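Local coordinates for IAA acetyltransferase (Bacillus cereus ATCC 14579, PDB 1Y9K), which probably transfers an acetyl group from acetyl-CoA to an amine, at residues L54-I64 / T89-V100. Residues are numbered along the deposited sequence; the frame is centred on the assembly and turned at random.
Sequences LLETRPKTMEI and TAKGYGMSKLEV
The selenomethionine side chain of M62 lies across that of M95, also selenomethionine, at about a right angle, M62 CG 3.6 Å from M95 CG. Long, unbranched and apolar, it spans from strand 61-64 to Y93, just past the end of helix 78-92, where its selenium makes an oblique Met-aromatic contact with the ring. Its methyl is modelled too near A90 to be trusted, but a small alanine suits a helix face this close to the sheet. M95 folds back at its second torsion (chi2 -71°), which brings SE to 3.5 Å from T61 N. On the same sheet face, L54 CD2 meets L98 CD1 at 3.7 Å, and L98 CD2 reaches I64 CD1; these branched chains fill the layer between sheet and helix.

Strands 61-64 and 97-100 run parallel, 25° apart. K60 O receives both S96 N and K97 N in its carbonyl plane, and the ladder continues through M62 N to K97 O, E99 N to M62 O (2.8 Å) and I64 N to E99 O. G94, whose backbone angles would jam a CB against the preceding carbonyl O, ends the helix in a Schellman motif and turns the chain toward strand 97-103, completing the right-handed beta-alpha-beta crossover of GNAT folds.

The other sheet face, with T61, E63, K97 and E99, is polar. T61 CG2 packs against the E99 chain, while K97 NZ bridges to the anti lone pair of E99 OE2 (3.0 Å). The carboxylate planes of E63 and E99 are turned 74° from one another, OE1 to OE1 4.0 Å; one water donates to both and accepts from T57 OG1. Two negative groups so close would repel, but K97, R148 (salt-bridged to E63) and the water probably offset this.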
ATOM      1  N   LEU A  54      -5.274  -0.543   5.313  1.00 32.51           N
ATOM      2  CA  LEU A  54      -4.934   0.452   6.330  1.00 32.33           C
ATOM      3  C   LEU A  54      -4.771  -0.224   7.676  1.00 32.51           C
ATOM      4  O   LEU A  54      -5.579  -1.067   8.046  1.00 33.24           O
ATOM      5  CB  LEU A  54      -6.027   1.511   6.426  1.00 31.93           C
ATOM      6  CG  LEU A  54      -6.015   2.560   5.322  1.00 31.37           C
ATOM      7  CD1 LEU A  54      -7.166   3.529   5.494  1.00 29.98           C
ATOM      8  CD2 LEU A  54      -4.688   3.306   5.308  1.00 31.64           C
ATOM      9  N   LEU A  55      -3.704   0.118   8.393  1.00 32.53           N
ATOM     10  CA  LEU A  55      -3.515  -0.362   9.758  1.00 32.03           C
ATOM     11  C   LEU A  55      -3.295   0.822  10.692  1.00 32.36           C
ATOM     12  O   LEU A  55      -2.535   1.733  10.371  1.00 32.35           O
ATOM     13  CB  LEU A  55      -2.334  -1.326   9.826  1.00 31.96           C
ATOM     14  CG  LEU A  55      -2.007  -2.025  11.153  1.00 32.44           C
ATOM     15  CD1 LEU A  55      -3.103  -3.009  11.535  1.00 31.95           C
ATOM     16  CD2 LEU A  55      -0.653  -2.722  11.090  1.00 31.41           C
ATOM     17  N   GLU A  56      -3.979   0.812  11.834  1.00 32.67           N
ATOM     18  CA  GLU A  56      -3.783   1.827  12.868  1.00 33.04           C
ATOM     19  C   GLU A  56      -2.592   1.444  13.740  1.00 33.17           C
ATOM     20  O   GLU A  56      -2.564   0.363  14.342  1.00 33.13           O
ATOM     21  CB  GLU A  56      -5.049   2.019  13.713  1.00 32.98           C
ATOM     22  CG  GLU A  56      -5.081   3.357  14.444  1.00 33.27           C
ATOM     23  CD  GLU A  56      -6.299   3.528  15.339  1.00 33.38           C
ATOM     24  OE1 GLU A  56      -7.224   2.693  15.297  1.00 33.22           O
ATOM     25  OE2 GLU A  56      -6.330   4.517  16.089  1.00 34.00           O
ATOM     26  N   THR A  57      -1.611   2.339  13.808  1.00 33.54           N
ATOM     27  CA  THR A  57      -0.304   1.996  14.357  1.00 33.90           C
ATOM     28  C   THR A  57       0.003   2.772  15.647  1.00 34.62           C
ATOM     29  O   THR A  57      -0.434   2.369  16.736  1.00 34.91           O
ATOM     30  CB  THR A  57       0.808   2.178  13.288  1.00 33.78           C
ATOM     31  OG1 THR A  57       0.794   3.524  12.803  1.00 33.64           O
ATOM     32  CG2 THR A  57       0.573   1.228  12.101  1.00 33.77           C
ATOM     33  N   ARG A  58       0.769   3.858  15.520  1.00 34.87           N
ATOM     34  CA  ARG A  58       1.000   4.801  16.605  1.00 35.18           C
ATOM     35  C   ARG A  58      -0.263   5.644  16.798  1.00 35.17           C
ATOM     36  O   ARG A  58      -1.158   5.593  15.952  1.00 35.25           O
ATOM     37  CB  ARG A  58       2.197   5.694  16.282  1.00 35.21           C
ATOM     38  CG  ARG A  58       3.543   5.046  16.503  1.00 37.11           C
ATOM     39  CD  ARG A  58       4.640   6.103  16.667  1.00 41.05           C
ATOM     40  NE  ARG A  58       5.848   5.693  15.964  1.00 45.29           N
ATOM     41  CZ  ARG A  58       6.708   6.528  15.383  1.00 49.23           C
ATOM     42  NH1 ARG A  58       6.514   7.842  15.419  1.00 50.56           N
ATOM     43  NH2 ARG A  58       7.770   6.044  14.749  1.00 51.56           N
ATOM     44  N   PRO A  59      -0.354   6.412  17.911  1.00 35.17           N
ATOM     45  CA  PRO A  59      -1.542   7.236  18.147  1.00 35.47           C
ATOM     46  C   PRO A  59      -1.923   8.112  16.958  1.00 35.69           C
ATOM     47  O   PRO A  59      -1.057   8.781  16.381  1.00 36.23           O
ATOM     48  CB  PRO A  59      -1.127   8.111  19.332  1.00 35.19           C
ATOM     49  CG  PRO A  59      -0.166   7.283  20.072  1.00 34.95           C
ATOM     50  CD  PRO A  59       0.616   6.553  19.014  1.00 35.25           C
ATOM     51  N   LYS A  60      -3.207   8.084  16.594  1.00 35.62           N
ATOM     52  CA  LYS A  60      -3.769   8.963  15.555  1.00 35.91           C
ATOM     53  C   LYS A  60      -3.096   8.755  14.188  1.00 35.58           C
ATOM     54  O   LYS A  60      -3.160   9.623  13.303  1.00 35.61           O
ATOM     55  CB  LYS A  60      -3.711  10.448  15.990  1.00 36.49           C
ATOM     56  CG  LYS A  60      -4.584  10.828  17.205  1.00 37.12           C
ATOM     57  CD  LYS A  60      -6.054  10.643  16.867  1.00 39.83           C
ATOM     58  CE  LYS A  60      -6.971  10.709  18.099  1.00 41.45           C
ATOM     59  NZ  LYS A  60      -8.174   9.817  17.887  1.00 40.47           N
ATOM     60  N   THR A  61      -2.478   7.583  14.032  1.00 34.97           N
ATOM     61  CA  THR A  61      -1.710   7.238  12.846  1.00 34.12           C
ATOM     62  C   THR A  61      -2.225   5.963  12.184  1.00 33.37           C
ATOM     63  O   THR A  61      -2.388   4.930  12.840  1.00 33.33           O
ATOM     64  CB  THR A  61      -0.204   7.066  13.192  1.00 34.09           C
ATOM     65  OG1 THR A  61       0.260   8.220  13.900  1.00 35.23           O
ATOM     66  CG2 THR A  61       0.640   6.891  11.935  1.00 33.48           C
HETATM   67  N   MSE A  62      -2.476   6.046  10.880  1.00 32.70           N
HETATM   68  CA  MSE A  62      -2.651   4.854  10.057  1.00 31.83           C
HETATM   69  C   MSE A  62      -1.496   4.705   9.057  1.00 32.62           C
HETATM   70  O   MSE A  62      -0.849   5.690   8.666  1.00 32.41           O
HETATM   71  CB  MSE A  62      -4.020   4.838   9.353  1.00 31.74           C
HETATM   72  CG  MSE A  62      -5.204   4.562  10.316  1.00 31.14           C
HETATM   73 SE   MSE A  62      -6.868   4.281   9.639  1.00 29.54          SE
HETATM   74  CE  MSE A  62      -7.115   5.609   8.544  1.00 29.35           C
ATOM     75  N   GLU A  63      -1.229   3.460   8.675  1.00 32.81           N
ATOM     76  CA  GLU A  63      -0.278   3.167   7.632  1.00 33.27           C
ATOM     77  C   GLU A  63      -0.908   2.318   6.541  1.00 33.17           C
ATOM     78  O   GLU A  63      -1.621   1.360   6.837  1.00 33.78           O
ATOM     79  CB  GLU A  63       0.927   2.429   8.197  1.00 33.54           C
ATOM     80  CG  GLU A  63       2.017   2.222   7.152  1.00 35.49           C
ATOM     81  CD  GLU A  63       3.318   1.713   7.733  1.00 37.84           C
ATOM     82  OE1 GLU A  63       3.526   1.815   8.967  1.00 38.72           O
ATOM     83  OE2 GLU A  63       4.138   1.211   6.932  1.00 39.57           O
ATOM     84  N   ILE A  64      -0.630   2.671   5.286  1.00 32.75           N
ATOM     85  CA  ILE A  64      -0.941   1.811   4.144  1.00 32.21           C
ATOM     86  C   ILE A  64       0.053   0.649   4.095  1.00 32.07           C
ATOM     87  O   ILE A  64       1.200   0.815   3.674  1.00 31.57           O
ATOM     88  CB  ILE A  64      -0.948   2.589   2.817  1.00 31.90           C
ATOM     89  CG1 ILE A  64      -1.932   3.768   2.911  1.00 31.71           C
ATOM     90  CG2 ILE A  64      -1.350   1.661   1.686  1.00 31.76           C
ATOM     91  CD1 ILE A  64      -1.747   4.858   1.861  1.00 29.23           C
ATOM     92  N   THR A  89     -10.329   8.028   3.838  1.00 43.52           N
ATOM     93  CA  THR A  89     -10.743   7.048   4.833  1.00 43.31           C
ATOM     94  C   THR A  89     -10.064   7.317   6.174  1.00 43.41           C
ATOM     95  O   THR A  89     -10.693   7.211   7.226  1.00 43.85           O
ATOM     96  CB  THR A  89     -10.443   5.632   4.338  1.00 43.19           C
ATOM     97  OG1 THR A  89     -11.145   5.420   3.109  1.00 43.00           O
ATOM     98  CG2 THR A  89     -10.866   4.586   5.354  1.00 43.08           C
ATOM     99  N   ALA A  90      -8.791   7.693   6.114  1.00 43.26           N
ATOM    100  CA  ALA A  90      -7.977   7.964   7.288  1.00 43.21           C
ATOM    101  C   ALA A  90      -8.393   9.223   8.051  1.00 43.35           C
ATOM    102  O   ALA A  90      -8.386   9.234   9.287  1.00 43.14           O
ATOM    103  CB  ALA A  90      -6.483   8.020   6.897  1.00 43.41           C
ATOM    104  N   LYS A  91      -8.735  10.281   7.315  1.00 43.54           N
ATOM    105  CA  LYS A  91      -9.337  11.480   7.909  1.00 43.87           C
ATOM    106  C   LYS A  91     -10.628  11.093   8.614  1.00 43.68           C
ATOM    107  O   LYS A  91     -10.832  11.429   9.781  1.00 43.72           O
ATOM    108  CB  LYS A  91      -9.639  12.536   6.843  1.00 44.15           C
ATOM    109  CG  LYS A  91      -8.422  13.207   6.245  1.00 45.51           C
ATOM    110  CD  LYS A  91      -8.819  14.086   5.067  1.00 48.56           C
ATOM    111  CE  LYS A  91      -7.614  14.851   4.515  1.00 50.33           C
ATOM    112  NZ  LYS A  91      -7.836  15.284   3.093  1.00 52.02           N
ATOM    113  N   GLY A  92     -11.481  10.368   7.891  1.00 43.72           N
ATOM    114  CA  GLY A  92     -12.751   9.858   8.406  1.00 43.49           C
ATOM    115  C   GLY A  92     -12.650   9.185   9.761  1.00 43.38           C
ATOM    116  O   GLY A  92     -13.532   9.359  10.605  1.00 43.71           O
ATOM    117  N   TYR A  93     -11.574   8.426   9.974  1.00 42.98           N
ATOM    118  CA  TYR A  93     -11.348   7.732  11.249  1.00 42.28           C
ATOM    119  C   TYR A  93     -10.761   8.615  12.357  1.00 41.52           C
ATOM    120  O   TYR A  93     -10.539   8.156  13.477  1.00 41.40           O
ATOM    121  CB  TYR A  93     -10.519   6.458  11.037  1.00 42.47           C
ATOM    122  CG  TYR A  93     -11.366   5.294  10.557  1.00 43.43           C
ATOM    123  CD1 TYR A  93     -11.339   4.891   9.223  1.00 43.77           C
ATOM    124  CD2 TYR A  93     -12.223   4.613  11.434  1.00 44.38           C
ATOM    125  CE1 TYR A  93     -12.129   3.834   8.770  1.00 43.48           C
ATOM    126  CE2 TYR A  93     -13.020   3.554  10.993  1.00 43.70           C
ATOM    127  CZ  TYR A  93     -12.965   3.172   9.658  1.00 43.83           C
ATOM    128  OH  TYR A  93     -13.737   2.123   9.208  1.00 43.57           O
ATOM    129  N   GLY A  94     -10.523   9.887  12.042  1.00 40.83           N
ATOM    130  CA  GLY A  94     -10.004  10.838  13.018  1.00 39.92           C
ATOM    131  C   GLY A  94      -8.491  10.848  13.149  1.00 39.67           C
ATOM    132  O   GLY A  94      -7.954  11.425  14.101  1.00 39.79           O
HETATM  133  N   MSE A  95      -7.797  10.218  12.202  1.00 38.86           N
HETATM  134  CA  MSE A  95      -6.328  10.219  12.185  1.00 38.19           C
HETATM  135  C   MSE A  95      -5.755  11.571  11.746  1.00 38.41           C
HETATM  136  O   MSE A  95      -6.375  12.308  10.959  1.00 37.99           O
HETATM  137  CB  MSE A  95      -5.768   9.091  11.294  1.00 37.44           C
HETATM  138  CG  MSE A  95      -6.349   7.695  11.563  1.00 35.27           C
HETATM  139 SE   MSE A  95      -5.839   6.927  13.103  1.00 27.14          SE
HETATM  140  CE  MSE A  95      -7.255   7.248  14.128  1.00 33.10           C
ATOM    141  N   SER A  96      -4.568  11.882  12.262  1.00 38.67           N
ATOM    142  CA  SER A  96      -3.843  13.083  11.864  1.00 39.49           C
ATOM    143  C   SER A  96      -2.584  12.774  11.034  1.00 39.82           C
ATOM    144  O   SER A  96      -1.970  13.684  10.474  1.00 40.17           O
ATOM    145  CB  SER A  96      -3.478  13.917  13.097  1.00 39.63           C
ATOM    146  OG  SER A  96      -2.517  13.242  13.890  1.00 40.51           O
ATOM    147  N   LYS A  97      -2.210  11.496  10.950  1.00 39.72           N
ATOM    148  CA  LYS A  97      -1.002  11.087  10.228  1.00 39.53           C
ATOM    149  C   LYS A  97      -1.257   9.816   9.408  1.00 38.68           C
ATOM    150  O   LYS A  97      -1.793   8.833   9.922  1.00 38.38           O
ATOM    151  CB  LYS A  97       0.165  10.875  11.211  1.00 39.50           C
ATOM    152  CG  LYS A  97       1.550  10.858  10.571  1.00 40.51           C
ATOM    153  CD  LYS A  97       2.671  10.701  11.612  1.00 41.05           C
ATOM    154  CE  LYS A  97       3.957  11.394  11.150  1.00 43.56           C
ATOM    155  NZ  LYS A  97       5.176  10.511  11.219  1.00 44.64           N
ATOM    156  N   LEU A  98      -0.886   9.861   8.129  1.00 37.94           N
ATOM    157  CA  LEU A  98      -0.904   8.683   7.263  1.00 37.32           C
ATOM    158  C   LEU A  98       0.510   8.341   6.783  1.00 37.11           C
ATOM    159  O   LEU A  98       1.233   9.212   6.308  1.00 36.83           O
ATOM    160  CB  LEU A  98      -1.866   8.868   6.074  1.00 37.08           C
ATOM    161  CG  LEU A  98      -2.152   7.641   5.187  1.00 37.18           C
ATOM    162  CD1 LEU A  98      -2.820   6.475   5.941  1.00 35.04           C
ATOM    163  CD2 LEU A  98      -2.970   8.033   3.965  1.00 37.05           C
ATOM    164  N   GLU A  99       0.894   7.074   6.939  1.00 37.15           N
ATOM    165  CA  GLU A  99       2.206   6.586   6.511  1.00 37.29           C
ATOM    166  C   GLU A  99       2.113   5.493   5.452  1.00 37.15           C
ATOM    167  O   GLU A  99       1.129   4.751   5.361  1.00 36.90           O
ATOM    168  CB  GLU A  99       3.029   6.097   7.701  1.00 36.88           C
ATOM    169  CG  GLU A  99       3.246   7.186   8.771  1.00 38.54           C
ATOM    170  CD  GLU A  99       4.183   6.763   9.885  1.00 38.94           C
ATOM    171  OE1 GLU A  99       4.246   5.569  10.211  1.00 40.75           O
ATOM    172  OE2 GLU A  99       4.863   7.639  10.456  1.00 44.94           O
ATOM    173  N   VAL A 100       3.159   5.420   4.642  1.00 37.22           N
ATOM    174  CA  VAL A 100       3.312   4.384   3.648  1.00 36.82           C
ATOM    175  C   VAL A 100       4.811   4.107   3.498  1.00 37.13           C
ATOM    176  O   VAL A 100       5.634   5.027   3.509  1.00 36.94           O
ATOM    177  CB  VAL A 100       2.655   4.807   2.298  1.00 36.94           C
ATOM    178  CG1 VAL A 100       3.399   5.992   1.656  1.00 35.43           C
ATOM    179  CG2 VAL A 100       2.548   3.617   1.335  1.00 36.76           C
TER
HETATM  180  O   HOH W   1       3.097   3.440  11.236  1.00 36.25           O